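Local atomic coordinates of lovastatin nonaketide synthase, polyketide synthase component (PDB entry 7CPX), a protein that builds, together with LovC, the nonaketide dihydromonacolin L, a precursor of lovastatin, from malonyl-CoA as an iterative, homodimeric multidomain polyketide synthase. Residues W509-V517 and G899-M909. The protein carries 2 engineered substitutions. Numbering follows the deposited sequence.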
ATOM      1  N   TRP A 509     -17.994 -15.316  58.909  1.00123.92           N
ATOM      2  CA  TRP A 509     -16.612 -15.397  59.367  1.00123.92           C
ATOM      3  C   TRP A 509     -15.646 -15.428  58.192  1.00123.92           C
ATOM      4  O   TRP A 509     -14.568 -14.830  58.255  1.00123.92           O
ATOM      5  CB  TRP A 509     -16.421 -16.629  60.247  1.00123.92           C
ATOM      6  CG  TRP A 509     -14.998 -16.853  60.641  1.00123.92           C
ATOM      7  CD1 TRP A 509     -14.335 -16.273  61.679  1.00123.92           C
ATOM      8  CD2 TRP A 509     -14.058 -17.721  59.998  1.00123.92           C
ATOM      9  NE1 TRP A 509     -13.039 -16.724  61.725  1.00123.92           N
ATOM     10  CE2 TRP A 509     -12.844 -17.615  60.704  1.00123.92           C
ATOM     11  CE3 TRP A 509     -14.123 -18.576  58.896  1.00123.92           C
ATOM     12  CZ2 TRP A 509     -11.706 -18.332  60.344  1.00123.92           C
ATOM     13  CZ3 TRP A 509     -12.994 -19.288  58.541  1.00123.92           C
ATOM     14  CH2 TRP A 509     -11.802 -19.162  59.261  1.00123.92           C
ATOM     15  N   SER A 510     -16.002 -16.134  57.119  1.00116.91           N
ATOM     16  CA  SER A 510     -15.165 -16.125  55.925  1.00116.91           C
ATOM     17  C   SER A 510     -15.125 -14.737  55.301  1.00116.91           C
ATOM     18  O   SER A 510     -14.063 -14.278  54.862  1.00116.91           O
ATOM     19  CB  SER A 510     -15.678 -17.152  54.919  1.00116.91           C
ATOM     20  OG  SER A 510     -17.036 -16.914  54.596  1.00116.91           O
ATOM     21  N   LEU A 511     -16.269 -14.052  55.258  1.00118.79           N
ATOM     22  CA  LEU A 511     -16.299 -12.714  54.673  1.00118.79           C
ATOM     23  C   LEU A 511     -15.500 -11.715  55.499  1.00118.79           C
ATOM     24  O   LEU A 511     -14.998 -10.726  54.953  1.00118.79           O
ATOM     25  CB  LEU A 511     -17.742 -12.241  54.517  1.00118.79           C
ATOM     26  CG  LEU A 511     -18.490 -12.832  53.322  1.00118.79           C
ATOM     27  CD1 LEU A 511     -19.957 -12.496  53.408  1.00118.79           C
ATOM     28  CD2 LEU A 511     -17.917 -12.319  52.013  1.00118.79           C
ATOM     29  N   LEU A 512     -15.375 -11.948  56.803  1.00127.51           N
ATOM     30  CA  LEU A 512     -14.633 -11.034  57.668  1.00127.51           C
ATOM     31  C   LEU A 512     -13.143 -11.365  57.706  1.00127.51           C
ATOM     32  O   LEU A 512     -12.304 -10.533  57.350  1.00127.51           O
ATOM     33  CB  LEU A 512     -15.219 -11.069  59.083  1.00127.51           C
ATOM     34  CG  LEU A 512     -16.368 -10.102  59.359  1.00127.51           C
ATOM     35  CD1 LEU A 512     -17.093 -10.500  60.626  1.00127.51           C
ATOM     36  CD2 LEU A 512     -15.843  -8.682  59.474  1.00127.51           C
ATOM     37  N   ARG A 513     -12.807 -12.579  58.135  1.00117.96           N
ATOM     38  CA  ARG A 513     -11.427 -12.967  58.389  1.00117.96           C
ATOM     39  C   ARG A 513     -10.738 -13.549  57.165  1.00117.96           C
ATOM     40  O   ARG A 513      -9.512 -13.440  57.045  1.00117.96           O
ATOM     41  CB  ARG A 513     -11.387 -13.991  59.528  1.00117.96           C
ATOM     42  CG  ARG A 513     -10.250 -13.810  60.527  1.00117.96           C
ATOM     43  CD  ARG A 513      -9.175 -14.875  60.368  1.00117.96           C
ATOM     44  NE  ARG A 513      -8.278 -14.588  59.255  1.00117.96           N
ATOM     45  CZ  ARG A 513      -7.138 -13.918  59.360  1.00117.96           C
ATOM     46  NH1 ARG A 513      -6.717 -13.444  60.523  1.00117.96           N
ATOM     47  NH2 ARG A 513      -6.402 -13.714  58.272  1.00117.96           N
ATOM     48  N   LYS A 514     -11.494 -14.163  56.252  1.00108.87           N
ATOM     49  CA  LYS A 514     -10.926 -14.883  55.118  1.00108.87           C
ATOM     50  C   LYS A 514     -11.269 -14.232  53.783  1.00108.87           C
ATOM     51  O   LYS A 514     -11.208 -14.893  52.743  1.00108.87           O
ATOM     52  CB  LYS A 514     -11.399 -16.338  55.131  1.00108.87           C
ATOM     53  CG  LYS A 514     -11.197 -17.052  56.463  1.00108.87           C
ATOM     54  CD  LYS A 514      -9.725 -17.229  56.809  1.00108.87           C
ATOM     55  CE  LYS A 514      -9.110 -18.398  56.059  1.00108.87           C
ATOM     56  NZ  LYS A 514      -7.626 -18.407  56.171  1.00108.87           N
ATOM     57  N   ARG A 515     -11.636 -12.953  53.787  1.00107.49           N
ATOM     58  CA  ARG A 515     -11.930 -12.232  52.558  1.00107.49           C
ATOM     59  C   ARG A 515     -11.338 -10.834  52.644  1.00107.49           C
ATOM     60  O   ARG A 515     -11.371 -10.201  53.702  1.00107.49           O
ATOM     61  CB  ARG A 515     -13.438 -12.162  52.298  1.00107.49           C
ATOM     62  CG  ARG A 515     -14.049 -13.500  51.909  1.00107.49           C
ATOM     63  CD  ARG A 515     -13.973 -13.752  50.421  1.00107.49           C
ATOM     64  NE  ARG A 515     -14.845 -12.852  49.674  1.00107.49           N
ATOM     65  CZ  ARG A 515     -15.460 -13.162  48.540  1.00107.49           C
ATOM     66  NH1 ARG A 515     -15.350 -14.364  47.997  1.00107.49           N
ATOM     67  NH2 ARG A 515     -16.216 -12.247  47.941  1.00107.49           N
ATOM     68  N   SER A 516     -10.805 -10.362  51.523  1.00103.29           N
ATOM     69  CA  SER A 516     -10.063  -9.111  51.511  1.00103.29           C
ATOM     70  C   SER A 516     -10.972  -7.926  51.809  1.00103.29           C
ATOM     71  O   SER A 516     -12.149  -7.911  51.440  1.00103.29           O
ATOM     72  CB  SER A 516      -9.387  -8.916  50.156  1.00103.29           C
ATOM     73  OG  SER A 516      -8.476  -9.966  49.887  1.00103.29           O
ATOM     74  N   VAL A 517     -10.411  -6.930  52.484  1.00113.15           N
ATOM     75  CA  VAL A 517     -11.083  -5.658  52.724  1.00113.15           C
ATOM     76  C   VAL A 517     -10.654  -4.680  51.642  1.00113.15           C
ATOM     77  O   VAL A 517      -9.481  -4.632  51.256  1.00113.15           O
ATOM     78  CB  VAL A 517     -10.757  -5.116  54.126  1.00113.15           C
ATOM     79  CG1 VAL A 517     -11.413  -3.762  54.336  1.00113.15           C
ATOM     80  CG2 VAL A 517     -11.209  -6.096  55.195  1.00113.15           C
ATOM     81  N   GLY A 899     -11.898  -1.518  58.548  1.00135.11           N
ATOM     82  CA  GLY A 899     -11.501  -2.773  57.941  1.00135.11           C
ATOM     83  C   GLY A 899     -11.558  -3.933  58.918  1.00135.11           C
ATOM     84  O   GLY A 899     -12.365  -3.966  59.854  1.00135.11           O
ATOM     85  N   ALA A 900     -10.675  -4.909  58.694  1.00132.71           N
ATOM     86  CA  ALA A 900     -10.563  -6.037  59.609  1.00132.71           C
ATOM     87  C   ALA A 900      -9.847  -5.659  60.897  1.00132.71           C
ATOM     88  O   ALA A 900     -10.028  -6.337  61.914  1.00132.71           O
ATOM     89  CB  ALA A 900      -9.826  -7.194  58.933  1.00132.71           C
ATOM     90  N   SER A 901      -9.041  -4.596  60.877  1.00147.32           N
ATOM     91  CA  SER A 901      -8.345  -4.164  62.082  1.00147.32           C
ATOM     92  C   SER A 901      -9.312  -3.716  63.168  1.00147.32           C
ATOM     93  O   SER A 901      -8.920  -3.635  64.337  1.00147.32           O
ATOM     94  CB  SER A 901      -7.380  -3.027  61.750  1.00147.32           C
ATOM     95  OG  SER A 901      -8.075  -1.907  61.228  1.00147.32           O
ATOM     96  N   SER A 902     -10.563  -3.422  62.808  1.00149.26           N
ATOM     97  CA  SER A 902     -11.526  -2.961  63.801  1.00149.26           C
ATOM     98  C   SER A 902     -11.712  -3.994  64.904  1.00149.26           C
ATOM     99  O   SER A 902     -11.750  -3.647  66.090  1.00149.26           O
ATOM    100  CB  SER A 902     -12.863  -2.657  63.128  1.00149.26           C
ATOM    101  OG  SER A 902     -13.458  -3.838  62.620  1.00149.26           O
ATOM    102  N   PHE A 903     -11.828  -5.265  64.535  1.00147.32           N
ATOM    103  CA  PHE A 903     -12.005  -6.328  65.515  1.00147.32           C
ATOM    104  C   PHE A 903     -11.588  -7.646  64.881  1.00147.32           C
ATOM    105  O   PHE A 903     -11.443  -7.756  63.662  1.00147.32           O
ATOM    106  CB  PHE A 903     -13.452  -6.391  66.012  1.00147.32           C
ATOM    107  CG  PHE A 903     -14.418  -6.931  64.998  1.00147.32           C
ATOM    108  CD1 PHE A 903     -14.989  -6.099  64.053  1.00147.32           C
ATOM    109  CD2 PHE A 903     -14.757  -8.274  64.994  1.00147.32           C
ATOM    110  CE1 PHE A 903     -15.879  -6.594  63.120  1.00147.32           C
ATOM    111  CE2 PHE A 903     -15.645  -8.775  64.064  1.00147.32           C
ATOM    112  CZ  PHE A 903     -16.207  -7.935  63.126  1.00147.32           C
ATOM    113  N   ASP A 904     -11.397  -8.650  65.733  1.00151.05           N
ATOM    114  CA  ASP A 904     -10.994  -9.982  65.305  1.00151.05           C
ATOM    115  C   ASP A 904     -12.202 -10.907  65.373  1.00151.05           C
ATOM    116  O   ASP A 904     -12.726 -11.173  66.460  1.00151.05           O
ATOM    117  CB  ASP A 904      -9.860 -10.514  66.182  1.00151.05           C
ATOM    118  CG  ASP A 904      -9.253 -11.794  65.640  1.00151.05           C
ATOM    119  OD1 ASP A 904      -9.977 -12.575  64.988  1.00151.05           O
ATOM    120  OD2 ASP A 904      -8.045 -12.020  65.867  1.00151.05           O
ATOM    121  N   ALA A 905     -12.640 -11.392  64.211  1.00142.28           N
ATOM    122  CA  ALA A 905     -13.772 -12.309  64.165  1.00142.28           C
ATOM    123  C   ALA A 905     -13.384 -13.714  64.602  1.00142.28           C
ATOM    124  O   ALA A 905     -14.207 -14.426  65.191  1.00142.28           O
ATOM    125  CB  ALA A 905     -14.359 -12.346  62.755  1.00142.28           C
ATOM    126  N   ASP A 906     -12.148 -14.131  64.323  1.00144.90           N
ATOM    127  CA  ASP A 906     -11.714 -15.467  64.716  1.00144.90           C
ATOM    128  C   ASP A 906     -11.786 -15.635  66.226  1.00144.90           C
ATOM    129  O   ASP A 906     -12.326 -16.625  66.729  1.00144.90           O
ATOM    130  CB  ASP A 906     -10.294 -15.726  64.212  1.00144.90           C
ATOM    131  CG  ASP A 906      -9.823 -17.140  64.491  1.00144.90           C
ATOM    132  OD1 ASP A 906     -10.631 -17.952  64.989  1.00144.90           O
ATOM    133  OD2 ASP A 906      -8.643 -17.441  64.215  1.00144.90           O
ATOM    134  N   GLU A 907     -11.266 -14.659  66.973  1.00155.26           N
ATOM    135  CA  GLU A 907     -11.343 -14.728  68.427  1.00155.26           C
ATOM    136  C   GLU A 907     -12.786 -14.625  68.906  1.00155.26           C
ATOM    137  O   GLU A 907     -13.178 -15.292  69.874  1.00155.26           O
ATOM    138  CB  GLU A 907     -10.492 -13.622  69.048  1.00155.26           C
ATOM    139  CG  GLU A 907      -9.019 -13.684  68.675  1.00155.26           C
ATOM    140  CD  GLU A 907      -8.332 -14.927  69.205  1.00155.26           C
ATOM    141  OE1 GLU A 907      -8.940 -15.641  70.029  1.00155.26           O
ATOM    142  OE2 GLU A 907      -7.180 -15.189  68.797  1.00155.26           O
ATOM    143  N   PHE A 908     -13.590 -13.793  68.243  1.00156.58           N
ATOM    144  CA  PHE A 908     -14.983 -13.632  68.646  1.00156.58           C
ATOM    145  C   PHE A 908     -15.731 -14.956  68.553  1.00156.58           C
ATOM    146  O   PHE A 908     -16.476 -15.328  69.467  1.00156.58           O
ATOM    147  CB  PHE A 908     -15.658 -12.571  67.779  1.00156.58           C
ATOM    148  CG  PHE A 908     -17.117 -12.387  68.076  1.00156.58           C
ATOM    149  CD1 PHE A 908     -17.527 -11.526  69.079  1.00156.58           C
ATOM    150  CD2 PHE A 908     -18.077 -13.074  67.355  1.00156.58           C
ATOM    151  CE1 PHE A 908     -18.868 -11.356  69.357  1.00156.58           C
ATOM    152  CE2 PHE A 908     -19.420 -12.907  67.628  1.00156.58           C
ATOM    153  CZ  PHE A 908     -19.816 -12.047  68.630  1.00156.58           C
ATOM    154  N   MET A 909     -15.544 -15.684  67.452  1.00148.64           N
ATOM    155  CA  MET A 909     -16.163 -16.995  67.315  1.00148.64           C
ATOM    156  C   MET A 909     -15.462 -18.055  68.148  1.00148.64           C
ATOM    157  O   MET A 909     -16.057 -19.101  68.428  1.00148.64           O
ATOM    158  CB  MET A 909     -16.185 -17.416  65.845  1.00148.64           C
ATOM    159  CG  MET A 909     -17.120 -16.575  64.991  1.00148.64           C
ATOM    160  SD  MET A 909     -18.841 -16.642  65.540  1.00148.64           S
ATOM    161  CE  MET A 909     -19.281 -18.331  65.141  1.00148.64           C
TER
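A chi1 of 174° swings the indole of Trp-509 away from its backbone N and out to helix 905-911, which it meets with its pyrrole edge: NE1 comes to 3.5 Å from Asp-906 CA, while CD1 faces the carbonyl of Ala-905. In Phe-903, chi1 of 72° places CG between the backbone N and the carbonyl carbon and brings the ring's far edge to helix 504-513. Both methyls of Leu-512 gather at CZ, CD1 at the ring's edge, 3.7 Å from CZ; CD1 also touches Ala-905 CB at 3.9 Å. Alanine suits this place, its single methyl filling the niche between Leu-512 and the indole. Arg-513 lays its CB over one indole face and its CD alongside Asp-906 CB, 4.1 Å away; the carboxylate of Asp-906 instead pairs with Arg-910. Asp-904, short and polar, is the N-cap, its OD1 accepting from Glu-907 N. Val-517 rests CG1 on Gly-899 CA and CG2 against Ala-900; Gly-899 leaves helix 883-898 with positive phi, which glycine adopts easily. Apolar packing, without hydrogen bonds between them, joins the two segments; helical parts 509-513 and 905-909 run roughly antiparallel (142° between N-to-C directions). Far from the annotated sites, this is consistent with the linker region beside ketosynthase and acyltransferase domains. Trp-895 of helix 883-898 covers Leu-512 and Val-517, Leu-891 backs Phe-903, and strand 475-479 lies against Leu-511 and Leu-512.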